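Local coordinates for protein saframycin Mx1 synthetase B (PDB 3KXW) that belongs to the AMP-binding enzymes of the ANL superfamily and is also known as fatty acid AMP ligase, at residues S12-V17 against C85-C90; N195-F200 against P230-I235; D207-F212 against K260-G265. All coordinates share one frame; numbering follows the deposited sequence.

The three contacts are an example of a large domain built by packing secondary-structure elements in succession. Contact 1 closes along the chain before the others open, whereas contacts 2 and 3 interlock, their segments alternating. Contacts 1 and 2 have centres about 15 Å apart and touch where helix 13-23 meets helix 220-233. About 12 Å separates the centres of contacts 2 and 3; they share the run from helix 189-202 through strand 210-213 to helix 220-233. Contacts 1 and 3 do not touch. The set thus leads from the packing of helix 13-23 on helix 76-87 to a joint between two sheets that passes close to the bound 5'-O-[(S)-(dodecanoyloxy)(hydroxy)phosphoryl]adenosine.

Contact 1. Residues S12-V17 against C85-C90; sequences SLVDVV and CLYAGC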
ATOM      1  N   SER A  12     -20.977   9.888   9.310  1.00 18.76           N
ATOM      2  CA  SER A  12     -19.587   9.519   9.499  1.00 17.62           C
ATOM      3  C   SER A  12     -19.454   8.036   9.804  1.00 15.14           C
ATOM      4  O   SER A  12     -20.420   7.386  10.185  1.00 15.40           O
ATOM      5  CB  SER A  12     -18.970  10.318  10.637  1.00 18.41           C
ATOM      6  OG  SER A  12     -19.467   9.851  11.887  1.00 20.35           O
ATOM      7  N   LEU A  13     -18.237   7.509   9.664  1.00 13.93           N
ATOM      8  CA  LEU A  13     -17.983   6.120  10.010  1.00 14.32           C
ATOM      9  C   LEU A  13     -18.253   5.885  11.490  1.00 13.43           C
ATOM     10  O   LEU A  13     -18.613   4.779  11.894  1.00 13.59           O
ATOM     11  CB  LEU A  13     -16.529   5.756   9.688  1.00 14.61           C
ATOM     12  CG  LEU A  13     -16.179   4.287   9.921  1.00 14.36           C
ATOM     13  CD1 LEU A  13     -17.040   3.388   9.039  1.00 13.46           C
ATOM     14  CD2 LEU A  13     -14.668   4.074   9.651  1.00 13.58           C
ATOM     15  N   VAL A  14     -18.067   6.921  12.298  1.00 14.53           N
ATOM     16  CA  VAL A  14     -18.358   6.810  13.739  1.00 14.60           C
ATOM     17  C   VAL A  14     -19.790   6.302  13.966  1.00 14.86           C
ATOM     18  O   VAL A  14     -20.019   5.362  14.742  1.00 15.05           O
ATOM     19  CB  VAL A  14     -18.156   8.140  14.484  1.00 14.64           C
ATOM     20  CG1 VAL A  14     -18.696   8.058  15.935  1.00 14.20           C
ATOM     21  CG2 VAL A  14     -16.664   8.524  14.499  1.00 12.66           C
ATOM     22  N   ASP A  15     -20.751   6.933  13.303  1.00 14.13           N
ATOM     23  CA  ASP A  15     -22.156   6.564  13.498  1.00 16.17           C
ATOM     24  C   ASP A  15     -22.502   5.225  12.881  1.00 15.32           C
ATOM     25  O   ASP A  15     -23.388   4.513  13.374  1.00 15.19           O
ATOM     26  CB  ASP A  15     -23.092   7.672  13.014  1.00 17.62           C
ATOM     27  CG  ASP A  15     -23.087   8.861  13.948  1.00 19.20           C
ATOM     28  OD1 ASP A  15     -22.773   8.664  15.153  1.00 17.46           O
ATOM     29  OD2 ASP A  15     -23.394   9.974  13.485  1.00 21.37           O
ATOM     30  N   VAL A  16     -21.802   4.866  11.805  1.00 14.80           N
ATOM     31  CA  VAL A  16     -21.984   3.539  11.237  1.00 13.98           C
ATOM     32  C   VAL A  16     -21.587   2.473  12.258  1.00 13.34           C
ATOM     33  O   VAL A  16     -22.314   1.488  12.462  1.00 13.96           O
ATOM     34  CB  VAL A  16     -21.182   3.333   9.939  1.00 13.12           C
ATOM     35  CG1 VAL A  16     -21.284   1.858   9.492  1.00 14.36           C
ATOM     36  CG2 VAL A  16     -21.696   4.272   8.850  1.00 14.22           C
ATOM     37  N   VAL A  17     -20.422   2.647  12.888  1.00 12.78           N
ATOM     38  CA  VAL A  17     -19.961   1.670  13.875  1.00 13.59           C
ATOM     39  C   VAL A  17     -20.904   1.632  15.083  1.00 14.56           C
ATOM     40  O   VAL A  17     -21.261   0.557  15.562  1.00 15.32           O
ATOM     41  CB  VAL A  17     -18.513   1.945  14.345  1.00 13.80           C
ATOM     42  CG1 VAL A  17     -18.127   0.997  15.476  1.00 14.67           C
ATOM     43  CG2 VAL A  17     -17.551   1.788  13.173  1.00 12.72           C
ATOM     44  N   CYS A  85      -9.766   7.783  17.722  1.00 13.59           N
ATOM     45  CA  CYS A  85      -9.487   9.146  17.247  1.00 12.97           C
ATOM     46  C   CYS A  85     -10.702   9.740  16.563  1.00 13.69           C
ATOM     47  O   CYS A  85     -11.077  10.880  16.824  1.00 14.71           O
ATOM     48  CB  CYS A  85      -8.309   9.193  16.267  1.00 14.71           C
ATOM     49  SG  CYS A  85      -6.726   8.893  17.011  1.00 18.68           S
ATOM     50  N   LEU A  86     -11.311   8.981  15.661  1.00 12.90           N
ATOM     51  CA  LEU A  86     -12.461   9.500  14.945  1.00 14.27           C
ATOM     52  C   LEU A  86     -13.622   9.847  15.889  1.00 13.95           C
ATOM     53  O   LEU A  86     -14.290  10.864  15.706  1.00 13.31           O
ATOM     54  CB  LEU A  86     -12.953   8.521  13.860  1.00 13.34           C
ATOM     55  CG  LEU A  86     -11.983   8.131  12.739  1.00 18.74           C
ATOM     56  CD1 LEU A  86     -12.707   7.571  11.523  1.00 18.02           C
ATOM     57  CD2 LEU A  86     -11.063   9.260  12.366  1.00 17.67           C
ATOM     58  N   TYR A  87     -13.884   8.978  16.863  1.00 12.33           N
ATOM     59  CA  TYR A  87     -14.943   9.236  17.834  1.00 13.34           C
ATOM     60  C   TYR A  87     -14.702  10.509  18.632  1.00 14.20           C
ATOM     61  O   TYR A  87     -15.647  11.098  19.124  1.00 16.62           O
ATOM     62  CB  TYR A  87     -15.069   8.098  18.830  1.00 13.23           C
ATOM     63  CG  TYR A  87     -15.902   6.900  18.408  1.00 13.23           C
ATOM     64  CD1 TYR A  87     -15.650   6.202  17.232  1.00 12.01           C
ATOM     65  CD2 TYR A  87     -16.906   6.420  19.246  1.00 14.19           C
ATOM     66  CE1 TYR A  87     -16.404   5.061  16.894  1.00 13.00           C
ATOM     67  CE2 TYR A  87     -17.670   5.297  18.910  1.00 14.07           C
ATOM     68  CZ  TYR A  87     -17.406   4.618  17.742  1.00 13.35           C
ATOM     69  OH  TYR A  87     -18.175   3.495  17.460  1.00 14.23           O
ATOM     70  N   ALA A  88     -13.445  10.903  18.791  1.00 14.10           N
ATOM     71  CA  ALA A  88     -13.124  12.153  19.485  1.00 14.60           C
ATOM     72  C   ALA A  88     -13.116  13.368  18.554  1.00 16.13           C
ATOM     73  O   ALA A  88     -12.875  14.491  18.997  1.00 19.46           O
ATOM     74  CB  ALA A  88     -11.785  12.026  20.195  1.00 14.82           C
ATOM     75  N   GLY A  89     -13.376  13.153  17.271  1.00 15.01           N
ATOM     76  CA  GLY A  89     -13.283  14.215  16.285  1.00 17.86           C
ATOM     77  C   GLY A  89     -11.850  14.640  16.001  1.00 17.28           C
ATOM     78  O   GLY A  89     -11.612  15.694  15.410  1.00 19.52           O
ATOM     79  N   CYS A  90     -10.895  13.819  16.422  1.00 15.17           N
ATOM     80  CA  CYS A  90      -9.487  14.102  16.183  1.00 14.72           C
ATOM     81  C   CYS A  90      -9.048  13.513  14.842  1.00 15.81           C
ATOM     82  O   CYS A  90      -9.676  12.587  14.329  1.00 15.97           O
ATOM     83  CB  CYS A  90      -8.623  13.543  17.326  1.00 14.30           C
ATOM     84  SG  CYS A  90      -8.966  14.351  18.943  1.00 18.43           S
TER
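Val-14 and Tyr-87 bring the two backbones closest, CA to CA 5.9 Å, where the first turn of helix 13-23 meets the last turn of helix 76-87. Both helix ends are finished locally. Ser-12 is the N-cap of the first, its OG accepting a weak bond from Asp-15 N, and Gly-89 closes the second with a Schellman motif. No hydrogen bond crosses between the segments, so the join is one of apolar packing. Val-14 supplies both branches. CG1, anti to the backbone N (chi1 170°), sits over the centre of the Tyr-87 ring in a CH-pi contact, 3.8 Å from the centroid and 9° off the ring normal. CG2 lies at the start of the same ring, near Tyr-87 CD1, and is 3.5 Å from Leu-86 O and 3.8 Å from Leu-86 CB. This is packing of helix 13-23 on helix 76-87 of the AMP-binding enzyme fold: helix 43-59 also lies against the tyrosine, and Leu-13 and Val-17 also touch helix 220-233. Further along helix 13-23, Val-17 CG1 approaches the ring at its edge, near the plane, and comes within 3.2 Å of Tyr-87 OH. That hydroxyl is hydrogen-bonded to Asp-47 OD1, which gives the buried polar tip a partner. More loosely, Leu-13 CD2 meets Leu-86 CD1 at 4.4 Å.

Contact 2. Residues N195-F200 against P230-I235; sequences NLNKIF and PIYGGI
Tyr-232 reaches from helix 220-233 across to Leu-196 and Asn-197 of helix 189-202, and its atoms meet them in sequence. CB lies 3.6 Å from Leu-196 CD1, a methyl that also stays close to the start of the ring, at CG and CD1. With CG anti to the backbone N (chi1 168°), the ring begins on the side of helix 189-202 and presents one face to Leu-196. CB of that leucine stands 3.7 Å above the ring plane, displaced toward the rim, and makes a CH-pi contact 22° off the ring normal; CD2 is the ring atom closest to it. Further out, CE2 passes 4.0 Å from Leu-196 O, so the ring lies against backbone as well as side chain. The tip, OH, stops 3.8 Å from Asn-197 CB; its hydrogen-bonding partner is Ser-2 N, by which the N-terminal end of the model is tied to this helix pair.

One turn on, Phe-200 points at the other helix where that helix finishes. Its CE1 lies 3.8 Å from Gly-233 CA, and Ile-235 CG1 meets the same carbon at 4.2 Å, at the ring edge near its plane. Gly-234, with positive phi, ends the helix in a Schellman motif. Helix 220-233 is the connection of a beta-alpha-beta crossover, linking parallel neighbours 210-213 and 236-239 of one sheet, and helix 189-202 packs against it while lending Ile-199 to the pocket of 5'-O-[(S)-(dodecanoyloxy)(hydroxy)phosphoryl]adenosine.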
ATOM      1  N   ASN A 195     -15.828   6.763  -0.645  1.00 13.33           N
ATOM      2  CA  ASN A 195     -14.990   5.714  -1.220  1.00 12.76           C
ATOM      3  C   ASN A 195     -15.319   4.323  -0.705  1.00 13.70           C
ATOM      4  O   ASN A 195     -15.314   3.364  -1.474  1.00 13.11           O
ATOM      5  CB  ASN A 195     -13.497   6.011  -1.094  1.00 11.24           C
ATOM      6  CG  ASN A 195     -12.701   5.379  -2.238  1.00 13.22           C
ATOM      7  OD1 ASN A 195     -11.939   4.437  -2.050  1.00 12.48           O
ATOM      8  ND2 ASN A 195     -12.922   5.886  -3.445  1.00 13.05           N
ATOM      9  N   LEU A 196     -15.605   4.210   0.592  1.00 13.04           N
ATOM     10  CA  LEU A 196     -16.043   2.940   1.157  1.00 13.95           C
ATOM     11  C   LEU A 196     -17.256   2.410   0.419  1.00 13.34           C
ATOM     12  O   LEU A 196     -17.376   1.226   0.209  1.00 13.77           O
ATOM     13  CB  LEU A 196     -16.372   3.044   2.661  1.00 12.88           C
ATOM     14  CG  LEU A 196     -15.235   3.484   3.591  1.00 15.54           C
ATOM     15  CD1 LEU A 196     -15.641   3.434   5.044  1.00 13.14           C
ATOM     16  CD2 LEU A 196     -13.895   2.741   3.340  1.00 12.62           C
ATOM     17  N   ASN A 197     -18.171   3.291   0.054  1.00 16.41           N
ATOM     18  CA  ASN A 197     -19.345   2.862  -0.702  1.00 15.42           C
ATOM     19  C   ASN A 197     -18.967   2.418  -2.114  1.00 16.39           C
ATOM     20  O   ASN A 197     -19.499   1.433  -2.641  1.00 15.20           O
ATOM     21  CB  ASN A 197     -20.372   3.993  -0.796  1.00 18.56           C
ATOM     22  CG  ASN A 197     -21.552   3.625  -1.693  1.00 22.50           C
ATOM     23  OD1 ASN A 197     -22.276   2.668  -1.414  1.00 29.16           O
ATOM     24  ND2 ASN A 197     -21.742   4.381  -2.769  1.00 28.15           N
ATOM     25  N   LYS A 198     -18.057   3.154  -2.730  1.00 15.23           N
ATOM     26  CA  LYS A 198     -17.605   2.792  -4.061  1.00 15.09           C
ATOM     27  C   LYS A 198     -16.909   1.424  -4.047  1.00 15.42           C
ATOM     28  O   LYS A 198     -17.121   0.609  -4.942  1.00 15.02           O
ATOM     29  CB  LYS A 198     -16.679   3.860  -4.629  1.00 15.67           C
ATOM     30  CG  LYS A 198     -17.420   5.077  -5.150  1.00 17.24           C
ATOM     31  CD  LYS A 198     -16.432   6.207  -5.428  1.00 16.98           C
ATOM     32  CE  LYS A 198     -17.046   7.285  -6.315  1.00 19.12           C
ATOM     33  NZ  LYS A 198     -18.234   7.960  -5.733  1.00 17.73           N
ATOM     34  N   ILE A 199     -16.102   1.176  -3.023  1.00 14.86           N
ATOM     35  CA  ILE A 199     -15.413  -0.110  -2.872  1.00 13.79           C
ATOM     36  C   ILE A 199     -16.397  -1.259  -2.619  1.00 15.72           C
ATOM     37  O   ILE A 199     -16.354  -2.300  -3.297  1.00 15.64           O
ATOM     38  CB  ILE A 199     -14.368  -0.053  -1.723  1.00 12.66           C
ATOM     39  CG1 ILE A 199     -13.308   1.020  -2.023  1.00 12.77           C
ATOM     40  CG2 ILE A 199     -13.728  -1.425  -1.478  1.00 13.90           C
ATOM     41  CD1 ILE A 199     -12.370   1.326  -0.846  1.00 12.94           C
ATOM     42  N   PHE A 200     -17.276  -1.084  -1.638  1.00 14.81           N
ATOM     43  CA  PHE A 200     -18.273  -2.113  -1.320  1.00 15.86           C
ATOM     44  C   PHE A 200     -19.095  -2.468  -2.555  1.00 16.85           C
ATOM     45  O   PHE A 200     -19.384  -3.646  -2.830  1.00 18.06           O
ATOM     46  CB  PHE A 200     -19.185  -1.639  -0.178  1.00 15.91           C
ATOM     47  CG  PHE A 200     -20.118  -2.691   0.344  1.00 17.39           C
ATOM     48  CD1 PHE A 200     -19.780  -3.443   1.465  1.00 19.04           C
ATOM     49  CD2 PHE A 200     -21.343  -2.921  -0.267  1.00 20.28           C
ATOM     50  CE1 PHE A 200     -20.648  -4.415   1.961  1.00 20.37           C
ATOM     51  CE2 PHE A 200     -22.218  -3.890   0.224  1.00 21.70           C
ATOM     52  CZ  PHE A 200     -21.873  -4.625   1.343  1.00 20.67           C
ATOM     53  N   PRO A 230     -14.642  -3.161   5.360  1.00 13.44           N
ATOM     54  CA  PRO A 230     -15.386  -4.226   6.054  1.00 13.32           C
ATOM     55  C   PRO A 230     -16.112  -3.727   7.312  1.00 13.81           C
ATOM     56  O   PRO A 230     -17.242  -4.128   7.581  1.00 13.56           O
ATOM     57  CB  PRO A 230     -14.294  -5.237   6.473  1.00 14.34           C
ATOM     58  CG  PRO A 230     -13.045  -4.816   5.819  1.00 15.73           C
ATOM     59  CD  PRO A 230     -13.212  -3.486   5.154  1.00 12.61           C
ATOM     60  N   ILE A 231     -15.457  -2.886   8.102  1.00 11.83           N
ATOM     61  CA  ILE A 231     -16.130  -2.320   9.273  1.00 13.27           C
ATOM     62  C   ILE A 231     -17.411  -1.563   8.866  1.00 13.65           C
ATOM     63  O   ILE A 231     -18.490  -1.782   9.430  1.00 14.45           O
ATOM     64  CB  ILE A 231     -15.150  -1.434  10.097  1.00 14.91           C
ATOM     65  CG1 ILE A 231     -14.092  -2.338  10.739  1.00 13.88           C
ATOM     66  CG2 ILE A 231     -15.904  -0.642  11.190  1.00 14.41           C
ATOM     67  CD1 ILE A 231     -12.974  -1.595  11.473  1.00 15.23           C
ATOM     68  N   TYR A 232     -17.285  -0.694   7.868  1.00 13.07           N
ATOM     69  CA  TYR A 232     -18.420   0.016   7.280  1.00 12.88           C
ATOM     70  C   TYR A 232     -19.522  -0.918   6.754  1.00 14.60           C
ATOM     71  O   TYR A 232     -20.721  -0.667   6.933  1.00 14.17           O
ATOM     72  CB  TYR A 232     -17.878   0.885   6.144  1.00 14.02           C
ATOM     73  CG  TYR A 232     -18.917   1.491   5.220  1.00 15.00           C
ATOM     74  CD1 TYR A 232     -19.641   2.611   5.607  1.00 15.13           C
ATOM     75  CD2 TYR A 232     -19.147   0.967   3.957  1.00 17.24           C
ATOM     76  CE1 TYR A 232     -20.569   3.190   4.755  1.00 17.32           C
ATOM     77  CE2 TYR A 232     -20.067   1.542   3.095  1.00 17.79           C
ATOM     78  CZ  TYR A 232     -20.767   2.646   3.504  1.00 19.61           C
ATOM     79  OH  TYR A 232     -21.680   3.213   2.662  1.00 22.99           O
ATOM     80  N   GLY A 233     -19.131  -1.987   6.073  1.00 13.13           N
ATOM     81  CA  GLY A 233     -20.100  -2.844   5.401  1.00 15.66           C
ATOM     82  C   GLY A 233     -20.621  -4.049   6.189  1.00 16.08           C
ATOM     83  O   GLY A 233     -21.402  -4.839   5.663  1.00 16.22           O
ATOM     84  N   GLY A 234     -20.191  -4.214   7.438  1.00 14.26           N
ATOM     85  CA  GLY A 234     -20.685  -5.323   8.250  1.00 16.34           C
ATOM     86  C   GLY A 234     -20.046  -6.672   7.939  1.00 17.00           C
ATOM     87  O   GLY A 234     -20.643  -7.733   8.154  1.00 17.15           O
ATOM     88  N   ILE A 235     -18.816  -6.623   7.438  1.00 15.27           N
ATOM     89  CA  ILE A 235     -18.153  -7.781   6.847  1.00 15.56           C
ATOM     90  C   ILE A 235     -16.907  -8.124   7.617  1.00 15.09           C
ATOM     91  O   ILE A 235     -16.171  -7.222   8.037  1.00 14.10           O
ATOM     92  CB  ILE A 235     -17.656  -7.438   5.420  1.00 16.57           C
ATOM     93  CG1 ILE A 235     -18.832  -7.199   4.479  1.00 20.87           C
ATOM     94  CG2 ILE A 235     -16.712  -8.539   4.871  1.00 18.39           C
ATOM     95  CD1 ILE A 235     -19.863  -8.243   4.533  1.00 20.08           C
TER

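Contact 3. Residues D207-F212 against K260-G265; sequences DETIIF and KATISG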
ATOM      1  N   ASP A 207     -23.219 -10.425   2.091  1.00 27.77           N
ATOM      2  CA  ASP A 207     -23.024 -10.961   3.439  1.00 29.81           C
ATOM      3  C   ASP A 207     -22.412 -12.368   3.461  1.00 27.47           C
ATOM      4  O   ASP A 207     -22.315 -13.011   4.504  1.00 31.46           O
ATOM      5  CB  ASP A 207     -24.306 -10.824   4.287  1.00 35.49           C
ATOM      6  CG  ASP A 207     -25.467 -11.550   3.688  1.00 37.83           C
ATOM      7  OD1 ASP A 207     -25.190 -12.498   2.926  1.00 35.43           O
ATOM      8  OD2 ASP A 207     -26.641 -11.188   3.967  1.00 38.76           O
ATOM      9  N   GLU A 208     -21.963 -12.841   2.308  1.00 26.50           N
ATOM     10  CA  GLU A 208     -21.055 -13.976   2.284  1.00 24.10           C
ATOM     11  C   GLU A 208     -19.592 -13.476   2.308  1.00 21.68           C
ATOM     12  O   GLU A 208     -18.661 -14.248   2.555  1.00 18.47           O
ATOM     13  CB  GLU A 208     -21.316 -14.793   1.028  1.00 26.84           C
ATOM     14  CG  GLU A 208     -20.751 -16.188   1.043  1.00 28.97           C
ATOM     15  CD  GLU A 208     -21.129 -16.957  -0.217  1.00 31.37           C
ATOM     16  OE1 GLU A 208     -22.298 -16.821  -0.689  1.00 31.40           O
ATOM     17  OE2 GLU A 208     -20.254 -17.682  -0.736  1.00 31.62           O
ATOM     18  N   THR A 209     -19.398 -12.186   2.059  1.00 17.59           N
ATOM     19  CA  THR A 209     -18.042 -11.668   1.829  1.00 17.86           C
ATOM     20  C   THR A 209     -17.164 -11.828   3.059  1.00 16.23           C
ATOM     21  O   THR A 209     -17.591 -11.526   4.178  1.00 17.08           O
ATOM     22  CB  THR A 209     -18.066 -10.176   1.442  1.00 17.65           C
ATOM     23  OG1 THR A 209     -18.796 -10.006   0.215  1.00 18.64           O
ATOM     24  CG2 THR A 209     -16.643  -9.635   1.289  1.00 16.26           C
ATOM     25  N   ILE A 210     -15.939 -12.306   2.862  1.00 14.63           N
ATOM     26  CA  ILE A 210     -14.948 -12.307   3.925  1.00 13.81           C
ATOM     27  C   ILE A 210     -13.641 -11.755   3.360  1.00 14.47           C
ATOM     28  O   ILE A 210     -13.145 -12.215   2.347  1.00 12.59           O
ATOM     29  CB  ILE A 210     -14.743 -13.715   4.499  1.00 15.35           C
ATOM     30  CG1 ILE A 210     -16.048 -14.176   5.181  1.00 15.81           C
ATOM     31  CG2 ILE A 210     -13.571 -13.742   5.490  1.00 14.66           C
ATOM     32  CD1 ILE A 210     -15.948 -15.539   5.823  1.00 17.27           C
ATOM     33  N   ILE A 211     -13.086 -10.745   4.006  1.00 14.77           N
ATOM     34  CA  ILE A 211     -11.853 -10.193   3.477  1.00 13.06           C
ATOM     35  C   ILE A 211     -10.654 -10.717   4.244  1.00 14.82           C
ATOM     36  O   ILE A 211     -10.667 -10.749   5.476  1.00 16.81           O
ATOM     37  CB  ILE A 211     -11.886  -8.654   3.518  1.00 15.16           C
ATOM     38  CG1 ILE A 211     -13.040  -8.129   2.644  1.00 15.76           C
ATOM     39  CG2 ILE A 211     -10.526  -8.077   3.122  1.00 17.54           C
ATOM     40  CD1 ILE A 211     -13.222  -6.599   2.708  1.00 20.08           C
ATOM     41  N   PHE A 212      -9.617 -11.139   3.536  1.00 12.97           N
ATOM     42  CA  PHE A 212      -8.357 -11.429   4.215  1.00 12.88           C
ATOM     43  C   PHE A 212      -7.312 -10.395   3.799  1.00 13.37           C
ATOM     44  O   PHE A 212      -7.263 -10.000   2.635  1.00 12.98           O
ATOM     45  CB  PHE A 212      -7.838 -12.844   3.934  1.00 12.54           C
ATOM     46  CG  PHE A 212      -6.624 -13.162   4.721  1.00 13.52           C
ATOM     47  CD1 PHE A 212      -6.744 -13.697   6.002  1.00 13.51           C
ATOM     48  CD2 PHE A 212      -5.359 -12.786   4.267  1.00 13.19           C
ATOM     49  CE1 PHE A 212      -5.615 -13.924   6.773  1.00 14.96           C
ATOM     50  CE2 PHE A 212      -4.242 -13.006   5.043  1.00 14.01           C
ATOM     51  CZ  PHE A 212      -4.364 -13.574   6.306  1.00 15.15           C
ATOM     52  N   LYS A 260     -12.109 -19.301   4.327  1.00 17.51           N
ATOM     53  CA  LYS A 260     -12.923 -19.124   3.131  1.00 17.80           C
ATOM     54  C   LYS A 260     -13.054 -17.661   2.762  1.00 15.83           C
ATOM     55  O   LYS A 260     -14.145 -17.168   2.516  1.00 15.44           O
ATOM     56  CB  LYS A 260     -14.302 -19.770   3.304  1.00 21.15           C
ATOM     57  CG  LYS A 260     -14.243 -21.264   3.126  1.00 23.67           C
ATOM     58  CD  LYS A 260     -15.418 -21.947   3.755  1.00 25.03           C
ATOM     59  CE  LYS A 260     -15.290 -23.444   3.563  1.00 27.38           C
ATOM     60  NZ  LYS A 260     -15.627 -23.755   2.153  1.00 32.38           N
ATOM     61  N   ALA A 261     -11.927 -16.966   2.704  1.00 14.70           N
ATOM     62  CA  ALA A 261     -11.952 -15.580   2.287  1.00 13.45           C
ATOM     63  C   ALA A 261     -12.396 -15.488   0.839  1.00 13.72           C
ATOM     64  O   ALA A 261     -12.073 -16.355   0.003  1.00 13.54           O
ATOM     65  CB  ALA A 261     -10.544 -14.918   2.478  1.00 13.23           C
ATOM     66  N   THR A 262     -13.144 -14.436   0.534  1.00 12.49           N
ATOM     67  CA  THR A 262     -13.675 -14.236  -0.806  1.00 13.47           C
ATOM     68  C   THR A 262     -12.950 -13.098  -1.529  1.00 13.01           C
ATOM     69  O   THR A 262     -12.845 -13.078  -2.774  1.00 13.12           O
ATOM     70  CB  THR A 262     -15.223 -13.953  -0.779  1.00 15.07           C
ATOM     71  OG1 THR A 262     -15.483 -12.696  -0.150  1.00 13.23           O
ATOM     72  CG2 THR A 262     -15.953 -15.034   0.014  1.00 14.46           C
ATOM     73  N   ILE A 263     -12.465 -12.143  -0.747  1.00 11.55           N
ATOM     74  CA  ILE A 263     -11.726 -11.013  -1.301  1.00 12.86           C
ATOM     75  C   ILE A 263     -10.384 -10.871  -0.597  1.00 11.62           C
ATOM     76  O   ILE A 263     -10.332 -10.866   0.616  1.00 13.44           O
ATOM     77  CB  ILE A 263     -12.513  -9.713  -1.131  1.00 12.22           C
ATOM     78  CG1 ILE A 263     -13.897  -9.857  -1.781  1.00 13.31           C
ATOM     79  CG2 ILE A 263     -11.764  -8.558  -1.773  1.00 14.80           C
ATOM     80  CD1 ILE A 263     -14.731  -8.560  -1.664  1.00 15.33           C
ATOM     81  N   SER A 264      -9.304 -10.821  -1.366  1.00 13.24           N
ATOM     82  CA  SER A 264      -7.980 -10.583  -0.797  1.00 12.86           C
ATOM     83  C   SER A 264      -7.137 -10.112  -1.951  1.00 12.87           C
ATOM     84  O   SER A 264      -7.430 -10.426  -3.110  1.00 11.61           O
ATOM     85  CB  SER A 264      -7.424 -11.876  -0.161  1.00 12.60           C
ATOM     86  OG  SER A 264      -6.279 -11.649   0.635  1.00 13.39           O
ATOM     87  N   GLY A 265      -6.132  -9.283  -1.681  1.00 12.28           N
ATOM     88  CA  GLY A 265      -5.279  -8.839  -2.767  1.00 12.23           C
ATOM     89  C   GLY A 265      -4.058  -8.078  -2.279  1.00 12.53           C
ATOM     90  O   GLY A 265      -3.761  -8.090  -1.098  1.00 13.02           O
TER
HETATM   91  O   HOH W   1     -17.055 -17.124   2.520  1.00 23.24           O
HETATM   92  O   HOH W   2     -17.160 -11.386  -1.773  1.00 16.30           O
HETATM   93  O   HOH W   3      -6.269  -8.100   1.004  1.00 15.56           O
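The Phe-212 ring meets Ser-264 OG at its edge, in the ring plane; the rings of Phe-212 and His-255 also meet, their planes about 40° apart, and Ile-238 of the adjoining strand touches the phenylalanine side chain. At the base of the ring, Phe-212 CB rests 3.7 Å from Ala-261 CB. Ser-264 OG gives its proton to Phe-212 O at 2.8 Å, from well above the carbonyl plane, and is hydrogen-bonded with Trp-252 NE1 as well.

Strand segments 210-212 and 263-265 run parallel, their axes 18° apart, and form a single bridge between Ile-211 and Ile-263. Phe-212 N donates to Ile-263 O at 3.0 Å. On the other side of the bridge Ile-210 O is gripped twice: Thr-262 N arrives in the carbonyl plane on a lone pair at 2.9 Å, whereas Ile-263 N comes in tilted from that plane at 3.2 Å. Before and after these bonds, other groups take over. Ile-210 N donates to Thr-262 OG1 at 3.1 Å; chi1 of the threonine, 67°, places OG1 between its own backbone N and carbonyl carbon. Beyond the bridge, a water donates to Phe-212 O and accepts from Gly-265 N, spanning the place where a direct parallel-strand bond would be expected. A second water is hydrogen-bonded to Thr-209 OG1 and Thr-262 OG1, the former also bonded to Asn-206 N, and a third donates to both Glu-208 O and Lys-260 O. Apart from these polar links, Thr-209 CG2 packs against Ile-263 CD1 at 3.7 Å.

Strands 210-213 and 263-266 are each outermost in their own sheet, so this short parallel bridge joins two sheets of the AMP-binding domain edge to edge, with the side chain of Ile-211 about 4 Å from the bound 5'-O-[(S)-(dodecanoyloxy)(hydroxy)phosphoryl]adenosine.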